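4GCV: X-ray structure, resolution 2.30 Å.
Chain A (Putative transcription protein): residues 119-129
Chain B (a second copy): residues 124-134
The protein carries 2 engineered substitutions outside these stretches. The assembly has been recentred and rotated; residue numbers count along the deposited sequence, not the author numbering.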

# COMPACT_ATOMS: atom_id res chain seq x y z
N GLY A 119 11.79 19.89 -8.78
CA GLY A 119 10.64 19.73 -7.86
C GLY A 119 9.39 19.10 -8.49
O GLY A 119 8.30 19.23 -7.93
N ARG A 120 9.54 18.45 -9.64
CA ARG A 120 8.41 18.09 -10.50
C ARG A 120 7.53 17.01 -9.90
O ARG A 120 8.01 15.94 -9.58
CB ARG A 120 8.89 17.63 -11.89
CG ARG A 120 8.72 18.65 -13.00
CD ARG A 120 9.87 18.55 -14.02
NE ARG A 120 9.63 19.28 -15.26
CZ ARG A 120 10.41 20.25 -15.73
NH1 ARG A 120 11.50 20.63 -15.06
NH2 ARG A 120 10.10 20.85 -16.87
N PRO A 121 6.22 17.32 -9.75
CA PRO A 121 5.23 16.39 -9.19
C PRO A 121 5.03 15.19 -10.10
O PRO A 121 5.13 15.31 -11.31
CB PRO A 121 3.95 17.23 -9.18
CG PRO A 121 4.43 18.64 -9.10
CD PRO A 121 5.63 18.65 -10.00
N VAL A 122 4.77 14.03 -9.48
CA VAL A 122 4.48 12.81 -10.17
C VAL A 122 2.97 12.79 -10.47
O VAL A 122 2.13 12.86 -9.54
CB VAL A 122 4.87 11.60 -9.27
CG1 VAL A 122 4.28 10.27 -9.81
CG2 VAL A 122 6.40 11.53 -9.07
N ARG A 123 2.60 12.68 -11.73
CA ARG A 123 1.20 12.76 -12.08
C ARG A 123 0.51 11.41 -11.84
O ARG A 123 -0.60 11.36 -11.35
CB ARG A 123 1.04 13.21 -13.53
CG ARG A 123 0.08 14.42 -13.71
CD ARG A 123 -0.57 14.41 -15.14
NE ARG A 123 -1.06 13.06 -15.52
CZ ARG A 123 -2.27 12.56 -15.20
NH1 ARG A 123 -3.14 13.29 -14.50
NH2 ARG A 123 -2.61 11.33 -15.58
N SER A 124 1.18 10.32 -12.18
CA SER A 124 0.64 8.97 -11.98
C SER A 124 1.75 7.92 -12.06
O SER A 124 2.91 8.23 -12.31
CB SER A 124 -0.48 8.66 -12.99
OG SER A 124 -0.01 8.82 -14.31
N PHE A 125 1.38 6.68 -11.80
CA PHE A 125 2.29 5.56 -11.97
C PHE A 125 2.03 4.90 -13.31
O PHE A 125 0.92 4.87 -13.77
CB PHE A 125 2.10 4.54 -10.85
CG PHE A 125 2.37 5.10 -9.48
CD1 PHE A 125 3.56 5.76 -9.22
CD2 PHE A 125 1.44 4.96 -8.46
CE1 PHE A 125 3.81 6.28 -7.98
CE2 PHE A 125 1.68 5.48 -7.24
CZ PHE A 125 2.89 6.14 -6.99
N MSE A 126 3.06 4.34 -13.91
CA MSE A 126 2.94 3.56 -15.12
C MSE A 126 3.52 2.17 -14.83
O MSE A 126 4.09 1.94 -13.78
CB MSE A 126 3.72 4.22 -16.24
CG MSE A 126 3.45 5.68 -16.43
SE MSE A 126 1.91 5.97 -17.59
CE MSE A 126 0.42 6.03 -16.36
N ALA A 127 3.35 1.24 -15.74
CA ALA A 127 3.89 -0.06 -15.55
C ALA A 127 4.82 -0.30 -16.73
O ALA A 127 4.37 -0.23 -17.88
CB ALA A 127 2.77 -1.09 -15.53
N ALA A 128 6.11 -0.54 -16.43
CA ALA A 128 7.11 -1.03 -17.38
C ALA A 128 6.89 -2.53 -17.49
O ALA A 128 6.84 -3.24 -16.46
CB ALA A 128 8.52 -0.74 -16.92
N LEU A 129 6.73 -3.01 -18.71
CA LEU A 129 6.41 -4.41 -18.92
C LEU A 129 7.65 -5.22 -19.32
O LEU A 129 8.74 -4.64 -19.58
CB LEU A 129 5.28 -4.58 -19.96
CG LEU A 129 3.96 -3.84 -19.66
CD1 LEU A 129 2.98 -3.97 -20.82
CD2 LEU A 129 3.25 -4.27 -18.33
N SER B 124 8.24 -3.34 -13.33
CA SER B 124 8.27 -2.36 -12.25
C SER B 124 7.32 -1.21 -12.46
O SER B 124 6.85 -0.97 -13.57
CB SER B 124 9.68 -1.80 -12.06
OG SER B 124 10.15 -1.27 -13.28
N PHE B 125 7.03 -0.51 -11.36
CA PHE B 125 6.27 0.71 -11.37
C PHE B 125 7.16 1.77 -11.93
O PHE B 125 8.37 1.71 -11.73
CB PHE B 125 5.93 1.11 -9.95
CG PHE B 125 4.61 0.62 -9.46
CD1 PHE B 125 4.25 -0.71 -9.64
CD2 PHE B 125 3.73 1.50 -8.82
CE1 PHE B 125 3.04 -1.18 -9.18
CE2 PHE B 125 2.49 1.05 -8.33
CZ PHE B 125 2.14 -0.30 -8.53
N MSE B 126 6.60 2.77 -12.62
CA MSE B 126 7.39 3.94 -13.02
C MSE B 126 6.60 5.21 -12.68
O MSE B 126 5.38 5.16 -12.58
CB MSE B 126 7.70 3.89 -14.52
CG MSE B 126 8.53 2.67 -15.00
SE MSE B 126 10.47 2.87 -14.66
CE MSE B 126 10.62 1.89 -13.02
N ALA B 127 7.28 6.34 -12.49
CA ALA B 127 6.60 7.61 -12.26
C ALA B 127 6.48 8.48 -13.52
O ALA B 127 7.48 8.78 -14.18
CB ALA B 127 7.30 8.38 -11.16
N ALA B 128 5.24 8.87 -13.84
CA ALA B 128 4.98 9.73 -15.00
C ALA B 128 4.87 11.16 -14.56
O ALA B 128 3.98 11.49 -13.79
CB ALA B 128 3.71 9.32 -15.70
N LEU B 129 5.76 11.99 -15.04
CA LEU B 129 5.72 13.42 -14.77
C LEU B 129 4.72 14.14 -15.68
O LEU B 129 4.16 13.54 -16.61
CB LEU B 129 7.13 14.00 -14.91
CG LEU B 129 8.15 13.27 -14.03
CD1 LEU B 129 9.49 13.95 -14.01
CD2 LEU B 129 7.61 13.09 -12.59
N ALA B 130 4.49 15.42 -15.42
CA ALA B 130 3.57 16.21 -16.27
C ALA B 130 4.06 16.39 -17.70
O ALA B 130 3.25 16.34 -18.62
CB ALA B 130 3.21 17.58 -15.63
N ASP B 131 5.37 16.58 -17.90
CA ASP B 131 5.93 16.83 -19.27
C ASP B 131 5.78 15.67 -20.27
O ASP B 131 5.75 15.91 -21.47
CB ASP B 131 7.40 17.27 -19.18
CG ASP B 131 8.16 16.55 -18.06
OD1 ASP B 131 7.93 15.32 -17.90
OD2 ASP B 131 8.97 17.22 -17.35
N GLY B 132 5.69 14.43 -19.79
CA GLY B 132 5.66 13.24 -20.64
C GLY B 132 6.62 12.16 -20.16
O GLY B 132 6.36 10.98 -20.34
N ARG B 133 7.73 12.58 -19.55
CA ARG B 133 8.83 11.72 -19.11
C ARG B 133 8.45 10.75 -17.98
O ARG B 133 7.67 11.08 -17.07
CB ARG B 133 9.97 12.62 -18.61
CG ARG B 133 11.40 12.03 -18.59
CD ARG B 133 12.50 13.15 -18.78
NE ARG B 133 12.17 14.37 -18.03
CZ ARG B 133 12.29 14.51 -16.70
NH1 ARG B 133 12.77 13.53 -15.95
NH2 ARG B 133 11.92 15.64 -16.11
N THR B 134 9.02 9.55 -18.05
CA THR B 134 8.86 8.54 -17.04
C THR B 134 10.19 8.29 -16.34
O THR B 134 11.19 8.06 -17.01
CB THR B 134 8.32 7.24 -17.66
OG1 THR B 134 6.90 7.27 -17.61
CG2 THR B 134 8.80 6.03 -16.88
O HOH W 1 5.13 16.84 -13.22

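The two stretches form an antiparallel β-sheet contact between two copies of the protein, centred on the pairing of Met126(A) with Met126(B) and closed at one end by a water bridge and a salt bridge. The strand axes approach to 4.4 Å, with their N-to-C directions 139° apart, so the pairing is antiparallel but markedly twisted.

At the centre the two selenomethionines exchange backbone hydrogen bonds, Met126(A) N to Met126(B) O at 2.8 Å and Met126(B) N to Met126(A) O at 2.9 Å. Two residues along, Ala128(B) N donates to Ser124(A) O at 2.9 Å, and in the symmetry-related position Ala128(A) N donates to Ser124(B) O at 3.0 Å. The return bonds of these outer pairs are weak: Ser124(A) N lies 3.4 Å from Ala128(B) O, and Ser124(B) N lies 3.4 Å from Ala128(A) O. Ala128(B) O also accepts a shorter bond from Arg123(A) N, at 2.8 Å. Between the hydrogen-bonded pairs, the close strand spacing brings Phe125(A) CA to 3.2 Å from Met126(B) O, a CA-H...O contact that is matched by Phe125(B) CA and Met126(A) O at 3.5 Å.

The alternation of the strands sorts the side chains onto two faces. One carries Ser124, Met126 and Ala128 of both chains. Here Met126(A) CG packs against Ala128(B) CB at 3.7 Å, and Ala128(A) CB against Met126(B) CG at 3.9 Å; in both cases the contact is made at CG of the selenomethionine, and the end of Met126(B) leads away from the other strand. The other face carries Phe125 and Ala127. The two phenylalanine rings meet obliquely, with centroids 5.6 Å apart and planes at 52°, and Phe125(B) CD2 sits over one face of the Phe125(A) ring, 3.9 Å from Phe125(A) CG. Val122(A) extends the apolar contact, placing CG1 3.8 Å from Ala127(B) CB and CG2 4.0 Å from Leu129(B) CD2.

Beyond this pairing the contact becomes polar. Pro121(A) O and Ala130(B) N are too far apart to bond directly, at 4.2 Å, and a water joins them, donating to Pro121(A) O at 2.4 Å and accepting from Ala130(B) N at 2.7 Å. Farther out, Arg120(A) NE forms a salt bridge with Asp131(B) OD2 at 3.0 Å. The same carboxylate oxygen makes a longer salt bridge to Arg133(B) NH2, at 3.6 Å, so its negative charge helps offset the proximity of the two arginines.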